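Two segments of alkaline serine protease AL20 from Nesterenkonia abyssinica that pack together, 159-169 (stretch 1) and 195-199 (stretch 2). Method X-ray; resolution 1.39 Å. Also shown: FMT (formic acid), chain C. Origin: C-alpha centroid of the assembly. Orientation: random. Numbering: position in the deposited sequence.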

ATOM      1  N   GLY A 159      -9.994   9.347  21.189  1.00  9.42           N
ATOM      2  CA  GLY A 159      -9.013   9.572  22.231  1.00  9.66           C
ATOM      3  C   GLY A 159      -9.344   8.819  23.496  1.00  9.63           C
ATOM      4  O   GLY A 159     -10.516   8.620  23.826  1.00  9.22           O
ATOM      5  N   ILE A 160      -8.297   8.389  24.194  1.00 10.13           N
ATOM      6  CA  ILE A 160      -8.436   7.825  25.535  1.00 10.42           C
ATOM      7  C   ILE A 160      -7.481   8.508  26.513  1.00 10.51           C
ATOM      8  O   ILE A 160      -6.430   8.989  26.116  1.00  9.90           O
ATOM      9  CB  ILE A 160      -8.175   6.286  25.562  1.00 10.80           C
ATOM     10  CG1 ILE A 160      -6.773   5.933  25.014  1.00 10.41           C
ATOM     11  CG2 ILE A 160      -9.278   5.549  24.813  1.00 10.34           C
ATOM     12  CD1 ILE A 160      -6.375   4.460  25.165  1.00 12.38           C
ATOM     13  N   PRO A 161      -7.830   8.530  27.812  1.00 11.10           N
ATOM     14  CA  PRO A 161      -6.867   9.054  28.781  1.00 11.38           C
ATOM     15  C   PRO A 161      -5.612   8.184  28.809  1.00 11.20           C
ATOM     16  O   PRO A 161      -5.712   6.956  28.947  1.00 11.39           O
ATOM     17  CB  PRO A 161      -7.618   8.976  30.120  1.00 11.84           C
ATOM     18  CG  PRO A 161      -8.730   8.003  29.904  1.00 13.56           C
ATOM     19  CD  PRO A 161      -9.087   8.077  28.444  1.00 11.45           C
ATOM     20  N   CYS A 162      -4.447   8.804  28.650  1.00 11.09           N
ATOM     21  CA  CYS A 162      -3.207   8.049  28.510  1.00 11.34           C
ATOM     22  C   CYS A 162      -1.997   8.941  28.631  1.00 11.75           C
ATOM     23  O   CYS A 162      -1.887   9.930  27.914  1.00 11.64           O
ATOM     24  CB  CYS A 162      -3.175   7.371  27.137  1.00 11.62           C
ATOM     25  SG  CYS A 162      -1.777   6.270  26.897  1.00 12.40           S
ATOM     26  N   ASN A 163      -1.078   8.567  29.509  1.00 11.52           N
ATOM     27  CA  ASN A 163       0.106   9.378  29.768  1.00 11.91           C
ATOM     28  C   ASN A 163       1.356   8.929  29.001  1.00 11.87           C
ATOM     29  O   ASN A 163       2.427   9.474  29.216  1.00 12.14           O
ATOM     30  CB  ASN A 163       0.389   9.451  31.283  1.00 12.13           C
ATOM     31  CG  ASN A 163       0.836   8.121  31.853  1.00 13.73           C
ATOM     32  OD1 ASN A 163       0.797   7.096  31.178  1.00 14.52           O
ATOM     33  ND2 ASN A 163       1.259   8.132  33.114  1.00 17.40           N
ATOM     34  N   MET A 164       1.218   7.946  28.102  1.00 10.87           N
ATOM     35  CA  MET A 164       2.390   7.430  27.389  1.00 11.67           C
ATOM     36  C   MET A 164       2.956   8.442  26.394  1.00 12.03           C
ATOM     37  O   MET A 164       2.204   9.195  25.773  1.00 13.34           O
ATOM     38  CB  MET A 164       2.088   6.102  26.683  1.00 11.28           C
ATOM     39  CG  MET A 164       1.860   4.952  27.653  1.00 11.42           C
ATOM     40  SD  MET A 164       1.875   3.315  26.876  1.00 11.64           S
ATOM     41  CE  MET A 164       0.305   3.299  25.993  1.00 13.65           C
ATOM     42  N   THR A 165       4.279   8.404  26.246  1.00 12.52           N
ATOM     43  CA  THR A 165       5.062   9.390  25.502  1.00 13.25           C
ATOM     44  C   THR A 165       5.597   8.794  24.193  1.00 12.53           C
ATOM     45  O   THR A 165       5.326   7.631  23.877  1.00 12.32           O
ATOM     46  CB  THR A 165       6.259   9.893  26.368  1.00 13.08           C
ATOM     47  OG1 THR A 165       7.070   8.768  26.746  1.00 13.93           O
ATOM     48  CG2 THR A 165       5.780  10.625  27.618  1.00 15.34           C
ATOM     49  N   GLY A 166       6.371   9.576  23.444  1.00 11.75           N
ATOM     50  CA  GLY A 166       6.965   9.128  22.181  1.00 10.80           C
ATOM     51  C   GLY A 166       7.644   7.782  22.362  1.00 10.56           C
ATOM     52  O   GLY A 166       8.314   7.558  23.367  1.00 10.52           O
ATOM     53  N   GLY A 167       7.449   6.894  21.385  1.00  9.98           N
ATOM     54  CA  GLY A 167       7.909   5.508  21.442  1.00  9.58           C
ATOM     55  C   GLY A 167       6.722   4.574  21.591  1.00  9.15           C
ATOM     56  O   GLY A 167       6.798   3.400  21.198  1.00  9.36           O
ATOM     57  N   SER A 168       5.638   5.074  22.177  1.00  9.13           N
ATOM     58  CA  SER A 168       4.425   4.273  22.351  1.00  9.02           C
ATOM     59  C   SER A 168       3.615   4.155  21.058  1.00  9.02           C
ATOM     60  O   SER A 168       2.756   3.270  20.941  1.00  8.29           O
ATOM     61  CB  SER A 168       3.546   4.810  23.496  1.00  9.31           C
ATOM     62  OG  SER A 168       3.083   6.129  23.215  1.00  9.85           O
ATOM     63  N   SER A 169       3.874   5.034  20.091  1.00  8.55           N
ATOM     64  CA  SER A 169       3.126   4.989  18.838  1.00  8.40           C
ATOM     65  C   SER A 169       3.221   3.618  18.219  1.00  7.72           C
ATOM     66  O   SER A 169       4.278   2.978  18.257  1.00  7.55           O
ATOM     67  CB  SER A 169       3.669   5.990  17.835  1.00  8.92           C
ATOM     68  OG  SER A 169       3.401   7.322  18.232  1.00 10.37           O
TER
HETATM   69  C   FMT C 219       6.615   7.755  18.292  1.00 13.46           C
HETATM   70  O1  FMT C 219       6.197   8.138  17.186  1.00 13.54           O
HETATM   71  O2  FMT C 219       5.870   7.552  19.253  1.00 12.36           O
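Stretch 2 195-199: PNVMF

Stretch 2 lies beside the start of stretch 1 as an antiparallel β partner. Residues 197-199 run against strand 159-161, their N-to-C directions 150° apart and their axes approaching to 4.5 Å. The register pairs Gly159 with Phe199, Ile160 with Met198 and Pro161 with Val197, and the extended backbone of both strands lets successive residues alternate between hydrogen-bonded and non-hydrogen-bonded positions.

Ile160 and Met198 form the hydrogen-bonded pair. Ile160 N donates to Met198 O at 2.9 Å, and Met198 N returns a bond to Ile160 O at 2.9 Å, both with N-H...O angles of 160°, so each residue has its amide and carbonyl satisfied by the other. A third bond extends the ladder beyond the first strand: Cys162 N donates to Asn196 O at 2.8 Å and almost linearly, at 176°. Proline suits the position between, because in a non-hydrogen-bonded pair Pro161 is not called upon to offer an amide hydrogen to Val197, and its phi of -63° still allows an extended chain.

The same carbonyls also receive CA-H...O contacts. Gly159 CA lies 3.2 Å from Met198 O, Val197 CA 3.3 Å from Ile160 O, and Pro161 CA 3.5 Å from Asn196 O. Past the last amide bond, Cys162 O has Asn196 CA at 3.0 Å; Asn196 O, 3.2 Å from Cys162 O, is another acceptor and cannot bond to it. Asn196 itself adopts phi/psi of 60/33, a left-handed conformation that asparagine tolerates well, as the chain turns its corner. Its ND2 reaches 3.5 Å from Asn163 CA, a packing contact.

Gly159 has to be small. Its CA is 3.5 Å from Phe199 CD2 and 4.0 Å from Val197 CG1, and a CB here would come within 2.6 Å of Phe199 CE2. The phenyl ring therefore occupies space left free by the absent side chain.

On the other face of the sheet, Ile160 and Met198 direct their side chains to the same side. Met198 has the largest area covered by stretch 1. Its CB lies 3.6 Å from Cys162 CB and 4.4 Å from Ile160 CG1, while its flexible thioether chain (chi angles t, p, p) carries CE to 4.3 Å from Met164 CB and 3.3 Å from Ser168 OG. An unbranched side chain can thus span from the strand to the loop.

Ser168 OG meets that methyl group without losing its polar partner: it donates to Thr165 O at 2.8 Å. Thr165 O also accepts from Ser168 N at 3.1 Å, closing a type II turn. Gly167 fits the turn's third position, since its phi of 110° would jam a CB against the preceding carbonyl oxygen. Its amide is not left idle, as Gly167 N donates to FMT O2 at 2.7 Å. The same formic acid oxygen accepts from Ser169 OG at 2.7 Å and, weakly, from Ser169 N at 3.3 Å.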

ATOM      1  N   PRO A 195      -2.730  17.512  27.194  1.00 15.02           N
ATOM      2  CA  PRO A 195      -1.873  16.500  27.817  1.00 15.00           C
ATOM      3  C   PRO A 195      -2.624  15.221  28.180  1.00 14.18           C
ATOM      4  O   PRO A 195      -3.826  15.252  28.458  1.00 14.10           O
ATOM      5  CB  PRO A 195      -1.343  17.185  29.086  1.00 16.15           C
ATOM      6  CG  PRO A 195      -2.124  18.434  29.251  1.00 16.32           C
ATOM      7  CD  PRO A 195      -2.784  18.774  27.957  1.00 15.77           C
ATOM      8  N   ASN A 196      -1.900  14.109  28.137  1.00 13.35           N
ATOM      9  CA  ASN A 196      -2.407  12.826  28.636  1.00 12.69           C
ATOM     10  C   ASN A 196      -3.671  12.296  27.948  1.00 12.22           C
ATOM     11  O   ASN A 196      -4.511  11.649  28.584  1.00 12.07           O
ATOM     12  CB  ASN A 196      -2.626  12.889  30.156  1.00 13.41           C
ATOM     13  CG  ASN A 196      -1.354  13.185  30.914  1.00 14.33           C
ATOM     14  OD1 ASN A 196      -1.386  13.813  31.973  1.00 18.85           O
ATOM     15  ND2 ASN A 196      -0.227  12.762  30.371  1.00 13.90           N
ATOM     16  N   VAL A 197      -3.811  12.572  26.653  1.00 10.67           N
ATOM     17  CA  VAL A 197      -4.830  11.912  25.840  1.00 10.76           C
ATOM     18  C   VAL A 197      -4.144  11.346  24.600  1.00 10.11           C
ATOM     19  O   VAL A 197      -3.414  12.047  23.907  1.00 10.13           O
ATOM     20  CB  VAL A 197      -6.001  12.858  25.463  1.00 10.72           C
ATOM     21  CG1 VAL A 197      -7.048  12.126  24.619  1.00 10.20           C
ATOM     22  CG2 VAL A 197      -6.671  13.419  26.721  1.00 12.05           C
ATOM     23  N   MET A 198      -4.357  10.054  24.355  1.00  9.17           N
ATOM     24  CA  MET A 198      -3.817   9.383  23.175  1.00  9.27           C
ATOM     25  C   MET A 198      -4.920   9.168  22.150  1.00  8.41           C
ATOM     26  O   MET A 198      -6.000   8.666  22.483  1.00  8.46           O
ATOM     27  CB  MET A 198      -3.240   8.029  23.565  1.00  9.39           C
ATOM     28  CG  MET A 198      -2.699   7.223  22.373  1.00  9.53           C
ATOM     29  SD  MET A 198      -1.116   7.832  21.774  1.00 11.08           S
ATOM     30  CE  MET A 198      -0.060   7.267  23.121  1.00 12.05           C
ATOM     31  N   PHE A 199      -4.643   9.537  20.900  1.00  8.24           N
ATOM     32  CA  PHE A 199      -5.577   9.301  19.815  1.00  7.66           C
ATOM     33  C   PHE A 199      -5.139   8.136  18.967  1.00  7.73           C
ATOM     34  O   PHE A 199      -3.943   7.914  18.745  1.00  7.93           O
ATOM     35  CB  PHE A 199      -5.784  10.571  18.979  1.00  8.54           C
ATOM     36  CG  PHE A 199      -6.454  11.655  19.758  1.00  8.22           C
ATOM     37  CD1 PHE A 199      -5.704  12.520  20.541  1.00  8.79           C
ATOM     38  CD2 PHE A 199      -7.841  11.756  19.778  1.00  9.28           C
ATOM     39  CE1 PHE A 199      -6.327  13.506  21.320  1.00  9.88           C
ATOM     40  CE2 PHE A 199      -8.479  12.736  20.558  1.00  9.91           C
ATOM     41  CZ  PHE A 199      -7.721  13.604  21.329  1.00  9.74           C
TER